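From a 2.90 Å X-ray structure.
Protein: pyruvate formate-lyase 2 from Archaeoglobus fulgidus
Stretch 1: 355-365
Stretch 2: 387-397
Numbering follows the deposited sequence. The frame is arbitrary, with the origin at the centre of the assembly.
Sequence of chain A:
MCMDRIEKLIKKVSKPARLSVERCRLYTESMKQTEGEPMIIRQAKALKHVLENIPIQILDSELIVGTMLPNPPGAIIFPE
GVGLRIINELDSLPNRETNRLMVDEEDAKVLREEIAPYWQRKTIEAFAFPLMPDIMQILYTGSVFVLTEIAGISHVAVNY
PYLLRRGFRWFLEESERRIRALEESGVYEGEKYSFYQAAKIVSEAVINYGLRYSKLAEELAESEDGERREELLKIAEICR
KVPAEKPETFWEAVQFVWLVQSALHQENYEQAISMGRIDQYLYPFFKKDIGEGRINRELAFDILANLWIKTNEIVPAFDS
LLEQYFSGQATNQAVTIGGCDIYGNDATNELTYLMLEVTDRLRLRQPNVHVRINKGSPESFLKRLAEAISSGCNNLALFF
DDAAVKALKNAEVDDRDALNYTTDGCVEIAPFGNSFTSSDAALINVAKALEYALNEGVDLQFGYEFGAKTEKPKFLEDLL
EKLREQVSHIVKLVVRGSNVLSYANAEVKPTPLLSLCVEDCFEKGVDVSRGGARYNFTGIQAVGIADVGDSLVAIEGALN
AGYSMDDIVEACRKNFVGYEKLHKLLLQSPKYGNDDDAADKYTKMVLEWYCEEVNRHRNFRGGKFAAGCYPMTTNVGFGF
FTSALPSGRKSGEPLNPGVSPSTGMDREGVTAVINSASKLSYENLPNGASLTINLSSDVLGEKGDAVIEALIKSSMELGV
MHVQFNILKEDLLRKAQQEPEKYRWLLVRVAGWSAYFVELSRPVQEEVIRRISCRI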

# COMPACT_ATOMS: atom_id res chain seq x y z
N MET A 355 -23.70 21.33 -34.26
CA MET A 355 -23.65 19.89 -34.29
C MET A 355 -25.02 19.24 -34.41
O MET A 355 -25.15 18.18 -35.00
CB MET A 355 -22.85 19.37 -33.11
CG MET A 355 -21.39 19.52 -33.36
SD MET A 355 -20.45 19.43 -31.85
CE MET A 355 -18.79 19.72 -32.44
N LEU A 356 -26.05 19.91 -33.88
CA LEU A 356 -27.42 19.45 -34.00
C LEU A 356 -27.87 19.58 -35.45
O LEU A 356 -28.53 18.69 -35.98
CB LEU A 356 -28.33 20.30 -33.10
CG LEU A 356 -29.55 19.75 -32.36
CD1 LEU A 356 -30.52 20.90 -32.16
CD2 LEU A 356 -30.26 18.58 -33.04
N GLU A 357 -27.49 20.70 -36.07
CA GLU A 357 -27.85 20.99 -37.47
C GLU A 357 -27.28 20.00 -38.46
O GLU A 357 -28.02 19.52 -39.31
CB GLU A 357 -27.35 22.37 -37.87
CG GLU A 357 -28.33 23.48 -37.71
CD GLU A 357 -27.94 24.64 -38.60
OE1 GLU A 357 -27.54 25.70 -38.04
OE2 GLU A 357 -27.98 24.48 -39.85
N VAL A 358 -25.99 19.71 -38.35
CA VAL A 358 -25.35 18.72 -39.22
C VAL A 358 -25.95 17.34 -38.98
O VAL A 358 -26.18 16.59 -39.93
CB VAL A 358 -23.79 18.75 -39.12
CG1 VAL A 358 -23.36 18.96 -37.75
CG2 VAL A 358 -23.16 17.47 -39.60
N THR A 359 -26.30 17.04 -37.74
CA THR A 359 -26.99 15.80 -37.43
C THR A 359 -28.35 15.73 -38.12
O THR A 359 -28.70 14.71 -38.72
CB THR A 359 -27.17 15.61 -35.91
OG1 THR A 359 -25.89 15.52 -35.29
CG2 THR A 359 -27.96 14.34 -35.63
N ASP A 360 -29.08 16.84 -38.08
CA ASP A 360 -30.44 16.92 -38.63
C ASP A 360 -30.43 16.77 -40.15
O ASP A 360 -31.31 16.10 -40.73
CB ASP A 360 -31.10 18.26 -38.24
CG ASP A 360 -32.64 18.22 -38.34
OD1 ASP A 360 -33.21 17.12 -38.61
OD2 ASP A 360 -33.28 19.29 -38.13
N ARG A 361 -29.44 17.39 -40.78
CA ARG A 361 -29.31 17.37 -42.23
C ARG A 361 -28.95 15.97 -42.72
O ARG A 361 -29.54 15.48 -43.67
CB ARG A 361 -28.25 18.39 -42.68
CG ARG A 361 -27.63 18.11 -44.06
CD ARG A 361 -28.56 18.47 -45.23
NE ARG A 361 -27.88 18.45 -46.53
CZ ARG A 361 -27.09 19.43 -46.99
NH1 ARG A 361 -26.87 20.53 -46.25
NH2 ARG A 361 -26.52 19.31 -48.19
N LEU A 362 -28.00 15.33 -42.04
CA LEU A 362 -27.40 14.11 -42.55
C LEU A 362 -28.30 12.91 -42.43
O LEU A 362 -28.38 12.12 -43.35
CB LEU A 362 -26.07 13.83 -41.87
CG LEU A 362 -24.80 14.11 -42.68
CD1 LEU A 362 -25.06 15.07 -43.81
CD2 LEU A 362 -23.65 14.61 -41.82
N ARG A 363 -28.98 12.77 -41.29
CA ARG A 363 -29.84 11.62 -41.00
C ARG A 363 -29.28 10.26 -41.35
O ARG A 363 -30.02 9.41 -41.85
CB ARG A 363 -31.21 11.78 -41.64
CG ARG A 363 -31.77 13.12 -41.38
CD ARG A 363 -33.25 13.16 -41.47
NE ARG A 363 -33.76 14.33 -40.77
CZ ARG A 363 -35.04 14.64 -40.69
NH1 ARG A 363 -35.94 13.87 -41.29
NH2 ARG A 363 -35.43 15.70 -40.00
N LEU A 364 -27.99 10.06 -41.12
CA LEU A 364 -27.33 8.79 -41.39
C LEU A 364 -27.33 7.93 -40.14
O LEU A 364 -27.62 8.44 -39.05
CB LEU A 364 -25.90 9.03 -41.84
CG LEU A 364 -25.77 9.90 -43.08
CD1 LEU A 364 -24.33 10.36 -43.24
CD2 LEU A 364 -26.23 9.13 -44.31
N ARG A 365 -26.98 6.65 -40.28
CA ARG A 365 -26.98 5.73 -39.13
C ARG A 365 -25.92 6.09 -38.08
O ARG A 365 -26.03 5.67 -36.93
CB ARG A 365 -26.81 4.27 -39.57
CG ARG A 365 -25.48 3.95 -40.23
CD ARG A 365 -25.26 2.44 -40.46
NE ARG A 365 -24.48 1.77 -39.41
CZ ARG A 365 -23.15 1.77 -39.31
NH1 ARG A 365 -22.41 2.44 -40.19
NH2 ARG A 365 -22.55 1.12 -38.33
N GLU A 387 -37.87 20.29 -32.90
CA GLU A 387 -38.11 20.43 -34.34
C GLU A 387 -37.46 19.31 -35.13
O GLU A 387 -38.06 18.79 -36.07
CB GLU A 387 -37.59 21.77 -34.87
CG GLU A 387 -38.43 22.95 -34.45
CD GLU A 387 -37.64 24.23 -34.34
OE1 GLU A 387 -36.64 24.37 -35.08
OE2 GLU A 387 -38.00 25.10 -33.51
N ALA A 388 -36.24 18.94 -34.75
CA ALA A 388 -35.51 17.90 -35.46
C ALA A 388 -36.20 16.57 -35.25
O ALA A 388 -36.43 15.84 -36.21
CB ALA A 388 -34.08 17.85 -34.99
N ILE A 389 -36.55 16.28 -34.00
CA ILE A 389 -37.16 15.01 -33.63
C ILE A 389 -38.52 14.83 -34.28
O ILE A 389 -38.75 13.81 -34.93
CB ILE A 389 -37.27 14.87 -32.10
CG1 ILE A 389 -35.88 14.73 -31.48
CG2 ILE A 389 -38.06 13.66 -31.75
CD1 ILE A 389 -35.89 14.56 -29.97
N SER A 390 -39.38 15.85 -34.16
CA SER A 390 -40.73 15.85 -34.77
C SER A 390 -40.75 15.71 -36.29
O SER A 390 -41.63 15.04 -36.84
CB SER A 390 -41.49 17.10 -34.39
OG SER A 390 -40.82 18.25 -34.84
N SER A 391 -39.77 16.30 -36.96
CA SER A 391 -39.60 16.13 -38.40
C SER A 391 -38.90 14.82 -38.76
O SER A 391 -38.31 14.70 -39.82
CB SER A 391 -38.86 17.32 -39.01
OG SER A 391 -37.54 17.41 -38.52
N GLY A 392 -38.96 13.84 -37.86
CA GLY A 392 -38.56 12.48 -38.16
C GLY A 392 -37.09 12.16 -38.36
O GLY A 392 -36.77 11.20 -39.05
N CYS A 393 -36.20 12.96 -37.77
CA CYS A 393 -34.76 12.73 -37.91
C CYS A 393 -34.29 11.41 -37.35
O CYS A 393 -33.38 10.79 -37.92
CB CYS A 393 -33.96 13.88 -37.31
SG CYS A 393 -33.97 13.89 -35.52
N ASN A 394 -34.90 10.99 -36.23
CA ASN A 394 -34.74 9.65 -35.68
C ASN A 394 -33.30 9.22 -35.44
O ASN A 394 -32.94 8.08 -35.72
CB ASN A 394 -35.44 8.64 -36.59
CG ASN A 394 -36.96 8.75 -36.54
OD1 ASN A 394 -37.50 9.62 -35.84
ND2 ASN A 394 -37.64 7.88 -37.27
N ASN A 395 -32.49 10.15 -34.94
CA ASN A 395 -31.05 9.92 -34.79
C ASN A 395 -30.44 10.67 -33.59
O ASN A 395 -29.24 10.95 -33.57
CB ASN A 395 -30.30 10.22 -36.09
CG ASN A 395 -30.37 11.70 -36.53
OD1 ASN A 395 -29.67 12.10 -37.46
ND2 ASN A 395 -31.18 12.51 -35.88
N LEU A 396 -31.30 10.99 -32.63
CA LEU A 396 -30.92 11.72 -31.42
C LEU A 396 -31.22 10.86 -30.21
O LEU A 396 -32.11 10.04 -30.24
CB LEU A 396 -31.75 12.99 -31.29
CG LEU A 396 -31.10 14.35 -31.55
CD1 LEU A 396 -30.14 14.26 -32.68
CD2 LEU A 396 -32.16 15.40 -31.84
N ALA A 397 -30.46 11.06 -29.13
CA ALA A 397 -30.85 10.50 -27.85
C ALA A 397 -30.72 11.58 -26.82
O ALA A 397 -29.80 12.40 -26.88
CB ALA A 397 -30.00 9.34 -27.49

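Arg363, the first residue past the helix that ends at Leu362, dominates the contact between the two stretches. Its NH1 donates a hydrogen bond to the backbone carbonyl Ser391 O (2.9 Å), which lies at the edge of the guanidinium, near its plane, where the N-H groups point. NH2 of Arg363 adds two weak hydrogen bonds, to Ser391 OG and to Ser391 O (both 3.1 Å), so the carbonyl is held by both terminal nitrogens. The same group is anchored within its own stretch: Arg363 NH2 forms a salt bridge with Asp360 OD1 (3.0 Å), nearly straight at 170°, and Arg363 NE donates to Asp360 O (3.0 Å). Both tethers reach back to the last turn of the helix and fix the guanidinium where it meets the turn that follows the other helix. Positive phi (44°) takes Arg363 out of helical geometry, although its N still bonds to Thr359 O (3.2 Å).

One face of the guanidinium is covered by the backbone of that turn, with Arg363 CZ 3.4 Å from Cys393 CA and Arg363 NH1 3.6 Å from Gly392 C. Gly392 itself has positive phi (70°), a conformation that favours glycine. Asp360 also packs against the second stretch: its OD2 lies 3.5 Å from Ala388 CB and its OD1 3.6 Å from Cys393 CB, so the carboxylate that holds Arg363 also touches nonpolar carbon.

Farther back along the helix, toward Leu356, the contact becomes apolar. Ala388 points its CB toward the first stretch, 4.4 Å from Leu356 CD2. The same Leu356 methyl, CD2, meets Leu396 CD2 at 3.9 Å, while Thr359 CG2 packs against Leu396 CD1 at 3.7 Å. Thr359 OG1 turns back to its own helix, donating to Met355 O (2.8 Å). Asn395, buried, directs its CB toward the first stretch beside Thr359.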